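Local coordinates for protein Vv2_1132 (Vibrio vulnificus CMCP6, PDB 5Y9S) that probably regulates transcription as a tetrameric LysR-family regulator, joining a DNA-binding helix-turn-helix domain to a substrate-binding domain, at residues 100-106 and 149-155; 143-147 and 168-172; 210-215 and 276-280; 282-286 and 298-302. All coordinates share one frame; numbering follows the deposited sequence.

How the interactions relate
All four contacts lie in the LysR substrate-binding domain. Interaction 1 pairs two parallel strands, and interactions 2 and 4 lie close to it, with centres about 12 and 11 Å from its own. Interaction 2 packs helix 139-147 against a loop; its Leu-146 and Phe-143 also touch residues 151-154. Interaction 4 shares a sheet with interaction 1, and Tyr-284 N probably bonds to Leu-154 O at 2.8 Å. Interactions 3 and 4 use opposite ends of strand 277-286, their centres about 22 Å apart. That strand probably links the two halves of the domain, between which LysR proteins usually bind effectors. Interactions 2 and 3 also touch the second subunit.

Interaction 1. Residues 100-106 and 149-155; sequences TVRIVCL and HSTDLLF
Ile-103 and Leu-153 form a parallel bridge at the buried centre of this contact. Val-104 N donates to Leu-153 O at 2.9 Å, and Phe-155 N reaches Val-104 O at 3.2 Å. Leu-153 CD1 lies 3.8 Å from Val-101 CG1. On the same face Ile-103 CG2 meets the edge of the Phe-155 ring, 3.7 Å from CD1. On the other face, with chi1 at 60°, Val-104 turns CG1 toward the neighbouring strand, where it meets Leu-154 CD1.

The other end is polar. Asp-152 is buried there, while Arg-102, His-149 and Ser-150 are partly exposed. Arg-102 bends at chi3 and grips Asp-152 side-on. Arg-102 NE donates to Asp-152 OD1 at 3.0 Å, in the guanidinium plane, and NH1 forms a salt bridge with OD2. Asp-152 OD1 also accepts from Arg-102 N at 2.6 Å and has a second salt bridge, to Arg-291. The carboxylate is thus tied to both the backbone and the side chain of Arg-102. Weak bonds to His-149 O add to the guanidinium's hold. Strand 100-105 lies between strands 129-134 and 153-157, which helix 139-147 connects, a beta-alpha-beta arrangement of the periplasmic-binding-protein-like fold.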
# COMPACT_ATOMS: atom_id res chain seq x y z
N THR D 100 -33.14 -15.35 8.50
CA THR D 100 -32.53 -15.06 7.21
C THR D 100 -31.84 -16.31 6.70
O THR D 100 -31.02 -16.92 7.40
CB THR D 100 -31.52 -13.91 7.31
OG1 THR D 100 -32.17 -12.70 7.72
CG2 THR D 100 -30.85 -13.69 5.97
N VAL D 101 -32.17 -16.69 5.47
CA VAL D 101 -31.50 -17.77 4.76
C VAL D 101 -30.51 -17.13 3.79
O VAL D 101 -30.91 -16.32 2.94
CB VAL D 101 -32.51 -18.67 4.04
CG1 VAL D 101 -31.82 -19.90 3.46
CG2 VAL D 101 -33.63 -19.09 4.98
N ARG D 102 -29.23 -17.47 3.95
CA ARG D 102 -28.14 -16.91 3.14
C ARG D 102 -27.88 -17.85 1.97
O ARG D 102 -27.63 -19.04 2.17
CB ARG D 102 -26.87 -16.74 3.99
CG ARG D 102 -26.82 -15.43 4.79
CD ARG D 102 -26.01 -15.57 6.09
NE ARG D 102 -26.11 -16.90 6.70
CZ ARG D 102 -25.23 -17.40 7.57
NH1 ARG D 102 -25.41 -18.61 8.07
NH2 ARG D 102 -24.17 -16.68 7.94
N ILE D 103 -27.97 -17.32 0.75
CA ILE D 103 -27.90 -18.12 -0.46
C ILE D 103 -26.83 -17.53 -1.36
O ILE D 103 -26.79 -16.32 -1.57
CB ILE D 103 -29.25 -18.18 -1.18
CG1 ILE D 103 -30.29 -18.88 -0.29
CG2 ILE D 103 -29.10 -18.88 -2.50
CD1 ILE D 103 -31.73 -18.66 -0.70
N VAL D 104 -25.94 -18.39 -1.86
CA VAL D 104 -24.89 -18.00 -2.80
C VAL D 104 -25.07 -18.84 -4.06
O VAL D 104 -25.48 -20.00 -3.98
CB VAL D 104 -23.48 -18.21 -2.20
CG1 VAL D 104 -23.27 -19.67 -1.84
CG2 VAL D 104 -22.41 -17.78 -3.17
N CYS D 105 -24.78 -18.25 -5.22
CA CYS D 105 -24.88 -18.94 -6.50
C CYS D 105 -24.28 -18.06 -7.58
O CYS D 105 -23.86 -16.92 -7.33
CB CYS D 105 -26.33 -19.26 -6.86
SG CYS D 105 -27.36 -17.77 -6.91
N LEU D 106 -24.25 -18.61 -8.79
CA LEU D 106 -23.81 -17.85 -9.94
C LEU D 106 -24.86 -16.81 -10.30
O LEU D 106 -26.04 -16.94 -9.95
CB LEU D 106 -23.55 -18.77 -11.13
CG LEU D 106 -22.36 -19.71 -10.93
CD1 LEU D 106 -22.78 -21.03 -10.22
CD2 LEU D 106 -21.66 -19.96 -12.26
N HIS D 149 -20.19 -21.78 7.86
CA HIS D 149 -21.53 -21.24 8.15
C HIS D 149 -21.65 -19.75 7.84
O HIS D 149 -22.56 -19.07 8.34
CB HIS D 149 -21.93 -21.52 9.60
CG HIS D 149 -21.81 -22.95 9.99
ND1 HIS D 149 -22.86 -23.85 9.91
CD2 HIS D 149 -20.75 -23.66 10.47
CE1 HIS D 149 -22.45 -25.04 10.31
NE2 HIS D 149 -21.18 -24.95 10.66
N SER D 150 -20.75 -19.21 7.01
CA SER D 150 -20.91 -17.84 6.55
C SER D 150 -22.00 -17.71 5.50
O SER D 150 -22.43 -16.59 5.20
CB SER D 150 -19.58 -17.30 6.00
OG SER D 150 -19.15 -18.01 4.85
N THR D 151 -22.45 -18.84 4.93
CA THR D 151 -23.62 -18.89 4.06
C THR D 151 -24.33 -20.20 4.32
O THR D 151 -23.75 -21.14 4.87
CB THR D 151 -23.25 -18.75 2.57
OG1 THR D 151 -24.42 -18.37 1.84
CG2 THR D 151 -22.73 -20.06 2.03
N ASP D 152 -25.60 -20.27 3.92
CA ASP D 152 -26.45 -21.40 4.25
C ASP D 152 -26.70 -22.36 3.10
O ASP D 152 -26.74 -23.58 3.32
CB ASP D 152 -27.80 -20.89 4.76
CG ASP D 152 -27.64 -19.96 5.95
OD1 ASP D 152 -28.27 -18.89 5.95
OD2 ASP D 152 -26.87 -20.31 6.87
N LEU D 153 -26.89 -21.86 1.88
CA LEU D 153 -27.16 -22.71 0.74
C LEU D 153 -26.36 -22.25 -0.46
O LEU D 153 -26.08 -21.06 -0.63
CB LEU D 153 -28.65 -22.74 0.37
CG LEU D 153 -29.63 -23.20 1.45
CD1 LEU D 153 -31.04 -22.77 1.10
CD2 LEU D 153 -29.54 -24.70 1.63
N LEU D 154 -26.01 -23.21 -1.30
CA LEU D 154 -25.31 -22.93 -2.55
C LEU D 154 -26.06 -23.65 -3.66
O LEU D 154 -26.29 -24.86 -3.57
CB LEU D 154 -23.85 -23.39 -2.46
CG LEU D 154 -23.16 -23.61 -3.79
CD1 LEU D 154 -22.70 -22.27 -4.41
CD2 LEU D 154 -21.99 -24.57 -3.65
N PHE D 155 -26.47 -22.91 -4.68
CA PHE D 155 -27.07 -23.50 -5.88
C PHE D 155 -26.03 -23.48 -6.99
O PHE D 155 -25.34 -22.47 -7.17
CB PHE D 155 -28.31 -22.72 -6.30
CG PHE D 155 -29.45 -22.90 -5.37
CD1 PHE D 155 -29.55 -22.14 -4.22
CD2 PHE D 155 -30.43 -23.84 -5.64
CE1 PHE D 155 -30.60 -22.31 -3.35
CE2 PHE D 155 -31.49 -24.02 -4.77
CZ PHE D 155 -31.58 -23.26 -3.62

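Interaction 2. Residues 143-147 and 168-172; sequences FQMLE and LEDKL
Phe-143 and Leu-172 meet in a CH-pi contact. Leu-172 CD1 sits over one face of the ring, 3.6 Å from its centroid and 20° off the normal. The methyl is shifted toward the CG and CD1 side of the ring. The two side chains are roughly perpendicular.

Apolar packing extends this contact in two directions. Leu-168 CD1 approaches the ring obliquely and lies 3.4 Å from Phe-143 CE2. The other methyl of Leu-172, CD2, rests 3.7 Å from Leu-146 CB. The two branches of Leu-172 therefore reach two residues on adjacent turns of the helix.

The helix is 139-147, the connection between parallel strands 129-134 and 153-157 in the substrate-binding domain. Packed against it, residues 168-171 form a beta turn that leads into strand 172-186. Leu-168 O accepts from Lys-171 N at 2.8 Å and also from Leu-172 N. The turn thereby brings Leu-168 and Leu-172 to the same ring. Tyr-61 of the second subunit meets the Phe-143 ring edge-to-face and also packs on Leu-168.

One salt bridge lies on the partly exposed side. Lys-171 NZ donates to Glu-147 OE2 at 3.0 Å, from above the carboxylate plane (45° out of it). Glu-147 is extended beyond CG, while Lys-171 bends at chi3 (-77°). The lysine CD also lies close to OE2, and the two side chains cross at a slant.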
# COMPACT_ATOMS: atom_id res chain seq x y z
N PHE D 143 -17.96 -23.92 -1.17
CA PHE D 143 -17.91 -25.04 -0.22
C PHE D 143 -17.31 -24.56 1.10
O PHE D 143 -17.85 -24.85 2.17
CB PHE D 143 -17.09 -26.21 -0.78
CG PHE D 143 -17.79 -26.99 -1.86
CD1 PHE D 143 -19.10 -26.71 -2.20
CD2 PHE D 143 -17.13 -28.02 -2.52
CE1 PHE D 143 -19.75 -27.44 -3.19
CE2 PHE D 143 -17.77 -28.75 -3.51
CZ PHE D 143 -19.08 -28.47 -3.84
N GLN D 144 -16.21 -23.80 1.03
CA GLN D 144 -15.57 -23.29 2.23
C GLN D 144 -16.53 -22.41 3.03
O GLN D 144 -16.55 -22.46 4.26
CB GLN D 144 -14.30 -22.51 1.86
CG GLN D 144 -13.34 -22.27 3.01
CD GLN D 144 -12.76 -23.57 3.54
OE1 GLN D 144 -12.20 -24.38 2.77
NE2 GLN D 144 -12.89 -23.79 4.86
N MET D 145 -17.35 -21.61 2.34
CA MET D 145 -18.31 -20.78 3.06
C MET D 145 -19.38 -21.64 3.73
O MET D 145 -19.85 -21.30 4.82
CB MET D 145 -18.98 -19.76 2.14
CG MET D 145 -18.14 -18.56 1.85
SD MET D 145 -18.55 -17.98 0.20
CE MET D 145 -19.90 -16.90 0.56
N LEU D 146 -19.82 -22.72 3.07
CA LEU D 146 -20.76 -23.62 3.73
C LEU D 146 -20.17 -24.14 5.04
O LEU D 146 -20.81 -24.05 6.10
CB LEU D 146 -21.12 -24.77 2.79
CG LEU D 146 -22.08 -24.40 1.64
CD1 LEU D 146 -22.52 -25.64 0.90
CD2 LEU D 146 -23.30 -23.68 2.15
N GLU D 147 -18.92 -24.62 4.99
CA GLU D 147 -18.25 -25.13 6.19
C GLU D 147 -18.18 -24.06 7.28
O GLU D 147 -18.50 -24.33 8.44
CB GLU D 147 -16.85 -25.63 5.84
CG GLU D 147 -16.83 -26.92 5.02
CD GLU D 147 -15.42 -27.28 4.55
OE1 GLU D 147 -15.17 -27.24 3.32
OE2 GLU D 147 -14.57 -27.61 5.41
N LEU D 168 -16.74 -35.47 0.25
CA LEU D 168 -17.41 -34.32 0.84
C LEU D 168 -18.55 -34.61 1.83
O LEU D 168 -18.95 -33.69 2.54
CB LEU D 168 -17.98 -33.42 -0.26
CG LEU D 168 -16.94 -32.66 -1.11
CD1 LEU D 168 -17.62 -31.93 -2.27
CD2 LEU D 168 -16.08 -31.70 -0.26
N GLU D 169 -19.10 -35.83 1.90
CA GLU D 169 -20.36 -35.95 2.62
C GLU D 169 -20.20 -36.04 4.14
O GLU D 169 -21.21 -36.10 4.84
CB GLU D 169 -21.21 -37.12 2.13
CG GLU D 169 -20.50 -38.30 1.54
CD GLU D 169 -21.50 -39.33 1.04
OE1 GLU D 169 -22.70 -38.99 0.96
OE2 GLU D 169 -21.09 -40.48 0.74
N ASP D 170 -18.98 -36.01 4.66
CA ASP D 170 -18.77 -35.69 6.07
C ASP D 170 -18.97 -34.21 6.37
O ASP D 170 -18.97 -33.82 7.55
CB ASP D 170 -17.35 -36.10 6.48
CG ASP D 170 -16.30 -35.74 5.41
OD1 ASP D 170 -16.54 -36.04 4.21
OD2 ASP D 170 -15.23 -35.17 5.77
N LYS D 171 -19.14 -33.37 5.34
CA LYS D 171 -19.13 -31.93 5.51
C LYS D 171 -20.35 -31.28 4.86
O LYS D 171 -21.02 -30.43 5.47
CB LYS D 171 -17.84 -31.35 4.92
CG LYS D 171 -16.56 -31.84 5.58
CD LYS D 171 -15.41 -30.84 5.46
CE LYS D 171 -14.76 -30.85 4.07
NZ LYS D 171 -13.50 -30.03 4.00
N LEU D 172 -20.65 -31.67 3.62
CA LEU D 172 -21.73 -31.09 2.83
C LEU D 172 -22.75 -32.15 2.45
O LEU D 172 -22.41 -33.32 2.23
CB LEU D 172 -21.20 -30.45 1.54
CG LEU D 172 -20.00 -29.53 1.72
CD1 LEU D 172 -19.47 -29.04 0.38
CD2 LEU D 172 -20.39 -28.37 2.61

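Interaction 3. Residues 210-215 and 276-280; sequences FLSKVV and QIPID
Helix 210-220 packs on strand 277-286 in a helix-on-sheet layer of the substrate-binding domain. Phe-210, Leu-211, Val-214 and Val-215 meet Ile-277 and Ile-279 across this layer. The short segments run roughly antiparallel but well inclined, at 144°, with their axes 9.9 Å apart at closest approach. The strand lies beside strand 172-186. In LysR proteins such long antiparallel strands commonly join the two halves of the domain, and this pair probably does so here.

The contact is wholly apolar. Both isoleucines point from the strand toward the helix, and Pro-278 between them points away. This alternation places two branched side chains on the helix side of the sheet. Val-214 lies between them: its CG1 is 3.5 Å from Ile-277 CG2, a tight contact, and 4.0 Å from Ile-279 CD1. The Val-214 and Ile-277 side chains pass antiparallel to one another. Ile-277 CD1 reaches further along the helix, to 3.6 Å from Val-215 CA.

Around the contact, Val-215 and Ile-279 also touch Val-182 of strand 172-186. The Phe-210 ring meets that of Tyr-157 with their planes nearly parallel.

At the start of the segment, Phe-210 CG is anti to the backbone N (chi1 173°), which carries the ring toward the strand. Ile-279 comes to the edge of this ring, with CG1 in its plane. The terminal methyl CD1 of Ile-279 is held closely by two residues, 3.4 Å from Phe-210 CE2 and 3.4 Å from Leu-211 CD2.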
# COMPACT_ATOMS: atom_id res chain seq x y z
N PHE D 210 -19.31 -22.73 -16.48
CA PHE D 210 -19.71 -24.14 -16.52
C PHE D 210 -20.35 -24.49 -17.87
O PHE D 210 -20.06 -25.55 -18.44
CB PHE D 210 -20.68 -24.47 -15.40
CG PHE D 210 -21.24 -25.85 -15.52
CD1 PHE D 210 -20.49 -26.95 -15.14
CD2 PHE D 210 -22.51 -26.06 -16.06
CE1 PHE D 210 -20.98 -28.23 -15.26
CE2 PHE D 210 -23.02 -27.36 -16.17
CZ PHE D 210 -22.26 -28.43 -15.76
N LEU D 211 -21.22 -23.62 -18.39
CA LEU D 211 -22.01 -24.03 -19.55
C LEU D 211 -21.16 -24.18 -20.79
O LEU D 211 -21.47 -25.01 -21.65
CB LEU D 211 -23.18 -23.06 -19.79
CG LEU D 211 -24.17 -23.09 -18.63
CD1 LEU D 211 -25.15 -21.95 -18.70
CD2 LEU D 211 -24.86 -24.43 -18.63
N SER D 212 -20.07 -23.42 -20.89
CA SER D 212 -19.15 -23.62 -22.00
C SER D 212 -18.52 -25.00 -21.95
O SER D 212 -18.36 -25.68 -22.98
CB SER D 212 -18.07 -22.55 -21.95
OG SER D 212 -16.96 -22.89 -22.76
N LYS D 213 -18.10 -25.42 -20.76
CA LYS D 213 -17.46 -26.71 -20.57
C LYS D 213 -18.43 -27.85 -20.79
O LYS D 213 -17.99 -29.00 -20.95
CB LYS D 213 -16.85 -26.77 -19.18
CG LYS D 213 -15.87 -25.62 -18.93
CD LYS D 213 -15.66 -25.39 -17.45
CE LYS D 213 -14.58 -24.36 -17.23
NZ LYS D 213 -13.62 -24.39 -18.36
N VAL D 214 -19.73 -27.57 -20.81
CA VAL D 214 -20.76 -28.58 -21.04
C VAL D 214 -21.19 -28.55 -22.51
O VAL D 214 -21.45 -29.59 -23.13
CB VAL D 214 -21.94 -28.36 -20.08
CG1 VAL D 214 -23.24 -28.85 -20.66
CG2 VAL D 214 -21.67 -29.07 -18.81
N VAL D 215 -21.24 -27.35 -23.09
CA VAL D 215 -21.77 -27.19 -24.43
C VAL D 215 -20.72 -27.47 -25.49
O VAL D 215 -20.98 -28.18 -26.47
CB VAL D 215 -22.37 -25.77 -24.58
CG1 VAL D 215 -22.59 -25.44 -26.05
CG2 VAL D 215 -23.67 -25.67 -23.79
N GLN D 276 -29.33 -31.97 -27.57
CA GLN D 276 -29.72 -31.30 -26.35
C GLN D 276 -28.95 -31.92 -25.19
O GLN D 276 -29.01 -33.14 -24.98
CB GLN D 276 -31.24 -31.42 -26.15
CG GLN D 276 -31.99 -31.30 -27.49
CD GLN D 276 -33.50 -31.20 -27.35
OE1 GLN D 276 -34.18 -30.62 -28.20
NE2 GLN D 276 -34.03 -31.79 -26.29
N ILE D 277 -28.22 -31.09 -24.46
CA ILE D 277 -27.22 -31.56 -23.50
C ILE D 277 -27.87 -31.62 -22.12
O ILE D 277 -28.35 -30.59 -21.63
CB ILE D 277 -25.99 -30.65 -23.47
CG1 ILE D 277 -25.40 -30.53 -24.87
CG2 ILE D 277 -24.98 -31.23 -22.51
CD1 ILE D 277 -24.56 -29.31 -25.05
N PRO D 278 -27.86 -32.78 -21.45
CA PRO D 278 -28.47 -32.88 -20.12
C PRO D 278 -27.63 -32.17 -19.07
O PRO D 278 -26.41 -32.13 -19.14
CB PRO D 278 -28.48 -34.39 -19.85
CG PRO D 278 -27.27 -34.89 -20.56
CD PRO D 278 -27.19 -34.04 -21.83
N ILE D 279 -28.32 -31.65 -18.05
CA ILE D 279 -27.68 -30.83 -17.04
C ILE D 279 -28.51 -30.89 -15.77
O ILE D 279 -29.74 -30.99 -15.81
CB ILE D 279 -27.51 -29.38 -17.57
CG1 ILE D 279 -26.18 -28.81 -17.14
CG2 ILE D 279 -28.65 -28.46 -17.17
CD1 ILE D 279 -25.87 -27.60 -17.92
N ASP D 280 -27.83 -30.85 -14.62
CA ASP D 280 -28.47 -30.92 -13.32
C ASP D 280 -28.13 -29.67 -12.53
O ASP D 280 -27.02 -29.14 -12.63
CB ASP D 280 -28.03 -32.15 -12.49
CG ASP D 280 -27.91 -33.42 -13.33
OD1 ASP D 280 -28.85 -33.73 -14.09
OD2 ASP D 280 -26.88 -34.12 -13.19

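Interaction 4. Residues 282-286 and 298-302; sequences LCYRS and WQEID
A cation-pi stack between Arg-285 and Trp-298 joins strand 277-286 to helix 292-300, near the C-terminus of the substrate-binding domain. The guanidinium lies flat on the indole, with the planes at 8°. Arg-285 CZ is 3.6 Å from the centroid of the five-membered ring, only 4° off its normal. Arg-285 NH2 sits over Trp-298 NE1 at 3.5 Å.

The arginine chain lies along the same face. It is extended from CG to NE, and CG makes a CH-pi contact with the six-membered ring, 4.1 Å from its centroid. Arg-285 CB packs on Trp-298 CZ3 at 3.6 Å. The indole reaches the strand because Trp-298 CG is anti to the backbone N (chi1 180°).

The far end of the indole meets Cys-283. Cys-283 SG is 3.8 Å from Trp-298 CZ3, an oblique sulfur-aromatic contact, and Cys-283 O is 3.3 Å from Trp-298 CH2. Ile-301 CD1 makes a more distant contact with the same SG.

Arg-285 NE also forms a salt bridge with Glu-173, and NH1 forms one with Asp-295 of helix 292-300. These acidic partners would fix the rotation of the guanidinium and keep it parallel to the indole. They probably also help to keep its positive charge stable beside the buried indole.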
# COMPACT_ATOMS: atom_id res chain seq x y z
N LEU D 282 -27.90 -28.33 -8.69
CA LEU D 282 -27.76 -28.90 -7.36
C LEU D 282 -27.92 -27.81 -6.31
O LEU D 282 -27.61 -26.65 -6.56
CB LEU D 282 -26.40 -29.59 -7.20
CG LEU D 282 -26.19 -30.60 -8.32
CD1 LEU D 282 -24.81 -31.22 -8.28
CD2 LEU D 282 -27.27 -31.66 -8.23
N CYS D 283 -28.41 -28.21 -5.15
CA CYS D 283 -28.36 -27.37 -3.96
C CYS D 283 -27.53 -28.09 -2.91
O CYS D 283 -27.82 -29.24 -2.57
CB CYS D 283 -29.76 -27.05 -3.44
SG CYS D 283 -29.70 -25.91 -2.04
N TYR D 284 -26.51 -27.41 -2.40
CA TYR D 284 -25.61 -27.90 -1.37
C TYR D 284 -25.87 -27.21 -0.04
O TYR D 284 -26.22 -26.03 0.00
CB TYR D 284 -24.15 -27.64 -1.73
CG TYR D 284 -23.59 -28.55 -2.77
CD1 TYR D 284 -23.00 -29.75 -2.41
CD2 TYR D 284 -23.60 -28.19 -4.11
CE1 TYR D 284 -22.45 -30.58 -3.36
CE2 TYR D 284 -23.05 -29.02 -5.06
CZ TYR D 284 -22.49 -30.22 -4.68
OH TYR D 284 -21.95 -31.05 -5.63
N ARG D 285 -25.64 -27.95 1.05
CA ARG D 285 -25.74 -27.38 2.39
C ARG D 285 -24.71 -28.01 3.31
O ARG D 285 -24.09 -29.03 2.98
CB ARG D 285 -27.15 -27.54 2.96
CG ARG D 285 -27.39 -28.87 3.63
CD ARG D 285 -28.57 -28.80 4.61
NE ARG D 285 -29.24 -30.10 4.73
CZ ARG D 285 -30.44 -30.28 5.27
NH1 ARG D 285 -31.12 -29.25 5.77
NH2 ARG D 285 -30.96 -31.50 5.31
N SER D 286 -24.51 -27.39 4.47
CA SER D 286 -23.59 -27.91 5.48
C SER D 286 -24.27 -28.94 6.35
O SER D 286 -25.41 -28.75 6.79
CB SER D 286 -23.06 -26.79 6.38
OG SER D 286 -22.18 -27.34 7.34
N TRP D 298 -34.93 -25.98 2.96
CA TRP D 298 -34.45 -27.19 2.32
C TRP D 298 -35.56 -28.22 2.16
O TRP D 298 -35.72 -28.81 1.08
CB TRP D 298 -33.28 -27.77 3.13
CG TRP D 298 -32.71 -29.02 2.58
CD1 TRP D 298 -33.20 -30.28 2.73
CD2 TRP D 298 -31.52 -29.14 1.79
NE1 TRP D 298 -32.39 -31.18 2.08
CE2 TRP D 298 -31.35 -30.51 1.50
CE3 TRP D 298 -30.57 -28.23 1.31
CZ2 TRP D 298 -30.28 -30.99 0.74
CZ3 TRP D 298 -29.51 -28.70 0.56
CH2 TRP D 298 -29.37 -30.07 0.28
N GLN D 299 -36.36 -28.43 3.21
CA GLN D 299 -37.44 -29.41 3.14
C GLN D 299 -38.49 -29.04 2.10
O GLN D 299 -39.29 -29.90 1.71
CB GLN D 299 -38.10 -29.59 4.51
CG GLN D 299 -37.64 -30.84 5.26
CD GLN D 299 -36.37 -30.63 6.08
OE1 GLN D 299 -35.94 -29.50 6.31
NE2 GLN D 299 -35.77 -31.72 6.53
N GLU D 300 -38.50 -27.80 1.64
CA GLU D 300 -39.49 -27.41 0.65
C GLU D 300 -39.05 -27.71 -0.78
O GLU D 300 -39.90 -27.97 -1.65
CB GLU D 300 -39.83 -25.92 0.82
CG GLU D 300 -41.30 -25.58 0.58
CD GLU D 300 -41.70 -25.80 -0.86
OE1 GLU D 300 -40.97 -25.33 -1.75
OE2 GLU D 300 -42.74 -26.45 -1.10
N ILE D 301 -37.75 -27.73 -1.06
CA ILE D 301 -37.23 -28.05 -2.40
C ILE D 301 -36.74 -29.49 -2.36
O ILE D 301 -35.56 -29.76 -2.14
CB ILE D 301 -36.14 -27.07 -2.84
CG1 ILE D 301 -35.19 -26.74 -1.69
CG2 ILE D 301 -36.72 -25.77 -3.39
CD1 ILE D 301 -34.05 -25.85 -2.11
N ASP D 302 -37.65 -30.44 -2.59
CA ASP D 302 -37.30 -31.86 -2.69
C ASP D 302 -38.45 -32.66 -3.30
O ASP D 302 -38.31 -33.84 -3.61
CB ASP D 302 -36.92 -32.44 -1.32
CG ASP D 302 -35.43 -32.75 -1.20
OD1 ASP D 302 -34.72 -32.70 -2.23
OD2 ASP D 302 -34.96 -33.04 -0.08